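Local coordinates for ABC transporter (Caldanaerobius, PDB 4G68), which probably binds xylan-derived oligosaccharides outside the cell as the solute-binding component of an ABC transporter, at residues Q153-F164 / A272-A282. Residues are numbered along the deposited sequence; the frame is centred on the assembly and turned at random.
Sequences QASVLYINKELF and AAMYFGGNFDA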
# COMPACT_ATOMS: atom_id res chain seq x y z
N GLN C 153 4.15 2.09 3.86
CA GLN C 153 3.76 0.75 3.40
C GLN C 153 4.98 -0.16 3.26
O GLN C 153 6.15 0.31 3.16
CB GLN C 153 3.04 0.86 2.00
CG GLN C 153 1.72 1.74 2.03
CD GLN C 153 0.98 1.84 0.66
OE1 GLN C 153 1.44 1.34 -0.35
NE2 GLN C 153 -0.16 2.51 0.63
N ALA C 154 4.70 -1.47 3.23
CA ALA C 154 5.73 -2.46 2.99
C ALA C 154 5.01 -3.67 2.42
O ALA C 154 3.86 -3.95 2.81
CB ALA C 154 6.44 -2.80 4.30
N SER C 155 5.68 -4.37 1.50
CA SER C 155 5.09 -5.62 0.92
C SER C 155 5.21 -6.79 1.89
O SER C 155 6.32 -7.03 2.43
CB SER C 155 5.75 -5.99 -0.41
OG SER C 155 7.20 -5.84 -0.37
N VAL C 156 4.15 -7.60 2.01
CA VAL C 156 4.19 -8.71 2.96
C VAL C 156 3.60 -9.96 2.33
O VAL C 156 2.54 -9.86 1.72
CB VAL C 156 3.32 -8.40 4.20
CG1 VAL C 156 3.30 -9.57 5.20
CG2 VAL C 156 3.81 -7.13 4.89
N LEU C 157 4.27 -11.13 2.54
CA LEU C 157 3.64 -12.43 2.31
C LEU C 157 3.05 -12.88 3.65
O LEU C 157 3.77 -13.09 4.64
CB LEU C 157 4.63 -13.45 1.70
CG LEU C 157 4.18 -14.92 1.45
CD1 LEU C 157 2.95 -15.04 0.55
CD2 LEU C 157 5.34 -15.74 0.91
N TYR C 158 1.73 -13.08 3.66
CA TYR C 158 1.02 -13.62 4.83
C TYR C 158 0.87 -15.11 4.66
O TYR C 158 0.41 -15.56 3.62
CB TYR C 158 -0.37 -12.98 4.95
CG TYR C 158 -0.31 -11.48 5.12
CD1 TYR C 158 -0.26 -10.91 6.38
CD2 TYR C 158 -0.39 -10.63 4.02
CE1 TYR C 158 -0.24 -9.53 6.55
CE2 TYR C 158 -0.35 -9.25 4.18
CZ TYR C 158 -0.29 -8.71 5.43
OH TYR C 158 -0.28 -7.34 5.55
N ILE C 159 1.25 -15.86 5.70
CA ILE C 159 1.21 -17.33 5.72
C ILE C 159 0.19 -17.74 6.79
O ILE C 159 0.35 -17.38 7.96
CB ILE C 159 2.64 -17.86 6.14
CG1 ILE C 159 3.70 -17.36 5.19
CG2 ILE C 159 2.70 -19.40 6.33
CD1 ILE C 159 3.37 -17.77 3.78
N ASN C 160 -0.85 -18.49 6.40
CA ASN C 160 -1.71 -19.13 7.40
C ASN C 160 -0.97 -20.35 7.94
O ASN C 160 -0.98 -21.40 7.28
CB ASN C 160 -3.04 -19.57 6.76
CG ASN C 160 -4.00 -20.17 7.78
OD1 ASN C 160 -3.58 -20.93 8.66
ND2 ASN C 160 -5.28 -19.84 7.71
N LYS C 161 -0.32 -20.22 9.12
CA LYS C 161 0.53 -21.30 9.68
C LYS C 161 -0.25 -22.60 9.87
O LYS C 161 0.30 -23.70 9.68
CB LYS C 161 1.13 -20.93 11.04
CG LYS C 161 2.02 -19.67 11.08
CD LYS C 161 2.39 -19.37 12.54
CE LYS C 161 2.74 -17.92 12.79
NZ LYS C 161 2.77 -17.45 14.22
N GLU C 162 -1.52 -22.47 10.25
CA GLU C 162 -2.38 -23.63 10.54
C GLU C 162 -2.57 -24.45 9.27
O GLU C 162 -2.57 -25.69 9.31
CB GLU C 162 -3.74 -23.21 11.06
CG GLU C 162 -4.61 -24.42 11.44
CD GLU C 162 -5.95 -23.99 12.00
OE1 GLU C 162 -6.07 -23.94 13.25
OE2 GLU C 162 -6.87 -23.70 11.20
N LEU C 163 -2.70 -23.77 8.13
CA LEU C 163 -2.95 -24.47 6.86
C LEU C 163 -1.67 -25.18 6.41
O LEU C 163 -1.74 -26.34 5.93
CB LEU C 163 -3.54 -23.53 5.78
CG LEU C 163 -5.09 -23.33 5.91
CD1 LEU C 163 -5.69 -22.27 5.00
CD2 LEU C 163 -5.88 -24.62 5.73
N PHE C 164 -0.54 -24.50 6.58
CA PHE C 164 0.77 -25.08 6.20
C PHE C 164 1.02 -26.36 7.07
O PHE C 164 1.38 -27.43 6.52
CB PHE C 164 1.92 -24.03 6.28
CG PHE C 164 2.08 -23.19 5.04
CD1 PHE C 164 3.14 -23.43 4.14
CD2 PHE C 164 1.18 -22.18 4.73
CE1 PHE C 164 3.27 -22.69 2.96
CE2 PHE C 164 1.32 -21.42 3.57
CZ PHE C 164 2.37 -21.67 2.68
N ALA C 272 -7.70 -19.62 2.37
CA ALA C 272 -6.51 -19.69 1.47
C ALA C 272 -5.24 -19.82 2.28
O ALA C 272 -5.18 -19.26 3.41
CB ALA C 272 -6.44 -18.46 0.57
N ALA C 273 -4.26 -20.57 1.73
CA ALA C 273 -2.88 -20.71 2.35
C ALA C 273 -2.17 -19.38 2.58
O ALA C 273 -1.64 -19.17 3.70
CB ALA C 273 -1.98 -21.59 1.47
N MET C 274 -2.14 -18.53 1.51
CA MET C 274 -1.37 -17.29 1.40
C MET C 274 -2.14 -16.09 0.84
O MET C 274 -3.25 -16.22 0.31
CB MET C 274 -0.02 -17.46 0.60
CG MET C 274 0.81 -18.71 0.93
SD MET C 274 2.21 -19.09 -0.15
CE MET C 274 3.51 -18.06 0.51
N TYR C 275 -1.60 -14.89 1.14
CA TYR C 275 -2.05 -13.58 0.59
C TYR C 275 -0.82 -12.77 0.47
O TYR C 275 0.04 -12.80 1.38
CB TYR C 275 -2.83 -12.89 1.60
CG TYR C 275 -3.45 -11.61 1.24
CD1 TYR C 275 -4.79 -11.56 0.83
CD2 TYR C 275 -2.76 -10.38 1.42
CE1 TYR C 275 -5.40 -10.36 0.53
CE2 TYR C 275 -3.38 -9.18 1.12
CZ TYR C 275 -4.69 -9.16 0.67
OH TYR C 275 -5.29 -7.93 0.34
N PHE C 276 -0.76 -11.99 -0.61
CA PHE C 276 0.34 -11.09 -0.71
C PHE C 276 -0.09 -9.65 -0.96
O PHE C 276 -0.88 -9.36 -1.81
CB PHE C 276 1.31 -11.57 -1.79
CG PHE C 276 2.42 -10.62 -2.03
CD1 PHE C 276 3.52 -10.62 -1.18
CD2 PHE C 276 2.36 -9.70 -3.07
CE1 PHE C 276 4.54 -9.70 -1.33
CE2 PHE C 276 3.38 -8.76 -3.21
CZ PHE C 276 4.45 -8.78 -2.37
N GLY C 277 0.44 -8.74 -0.17
CA GLY C 277 0.01 -7.41 -0.47
C GLY C 277 0.66 -6.44 0.44
O GLY C 277 1.82 -6.64 0.86
N GLY C 278 -0.08 -5.38 0.68
CA GLY C 278 0.38 -4.34 1.58
C GLY C 278 0.29 -4.75 3.05
O GLY C 278 -0.59 -5.55 3.47
N ASN C 279 1.20 -4.19 3.84
CA ASN C 279 1.11 -4.36 5.26
C ASN C 279 -0.27 -3.88 5.84
O ASN C 279 -0.67 -4.31 6.92
CB ASN C 279 2.23 -3.51 5.87
CG ASN C 279 2.07 -2.06 5.48
OD1 ASN C 279 2.21 -1.69 4.30
ND2 ASN C 279 1.63 -1.26 6.44
N PHE C 280 -0.95 -2.93 5.14
CA PHE C 280 -2.20 -2.26 5.65
C PHE C 280 -3.34 -3.27 5.73
O PHE C 280 -4.32 -3.09 6.53
CB PHE C 280 -2.65 -1.12 4.72
CG PHE C 280 -2.39 -1.42 3.24
CD1 PHE C 280 -3.31 -2.20 2.49
CD2 PHE C 280 -1.27 -0.86 2.61
CE1 PHE C 280 -3.06 -2.43 1.13
CE2 PHE C 280 -0.99 -1.12 1.28
CZ PHE C 280 -1.91 -1.89 0.54
N ASP C 281 -3.18 -4.33 4.92
CA ASP C 281 -4.13 -5.45 4.96
C ASP C 281 -4.04 -6.29 6.20
O ASP C 281 -4.97 -7.03 6.52
CB ASP C 281 -4.05 -6.29 3.67
CG ASP C 281 -4.66 -5.55 2.46
OD1 ASP C 281 -5.41 -4.54 2.67
OD2 ASP C 281 -4.36 -6.02 1.33
N ALA C 282 -2.96 -6.16 6.96
CA ALA C 282 -2.83 -6.90 8.25
C ALA C 282 -4.01 -6.80 9.13
O ALA C 282 -4.43 -7.83 9.67
CB ALA C 282 -1.61 -6.46 9.01
O HOH W 1 -6.03 -18.22 5.75
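Two donors reach Gly278 O from opposite faces of its carbonyl plane: the Tyr158 hydroxyl (OH to Gly278 O 2.8 Å) and Asp281 N, from the 3-10 turn 279-281. Tyr158 CG stands anti to its own carbonyl carbon (chi1 -61°), which lays the ring along strand 274-278; CD2 passes 3.5 Å from Tyr275 CD2, the two rings oblique at 69°, while Val156 CG1 covers one face of the Tyr158 ring over its centre. A phenylalanine at Tyr158 would probably keep this ring packing but leave Gly278 O with Asp281 N alone of these two donors, losing a side-chain tie between the strands. The strands run antiparallel, with paired backbone bonds at Val156-Gly277 and Tyr158-Tyr275. Beyond them, Asn279 OD1 takes Ala154 N at 2.7 Å from above its carboxamide plane, while Asn279 N returns a bond to Ala154 O. At the other end Asn160 N-caps helix 161-166, and a water joins its ND2 to Ala272 O. Met274 SD lies at the edge of the Phe164 ring. Strand 297-300 flanks 153-160 across from 274-278; Phe267 of helix 260-268 packs on Tyr158, and helix 201-215 covers Ser155 and Phe276 on the other face of this periplasmic-binding-protein sheet.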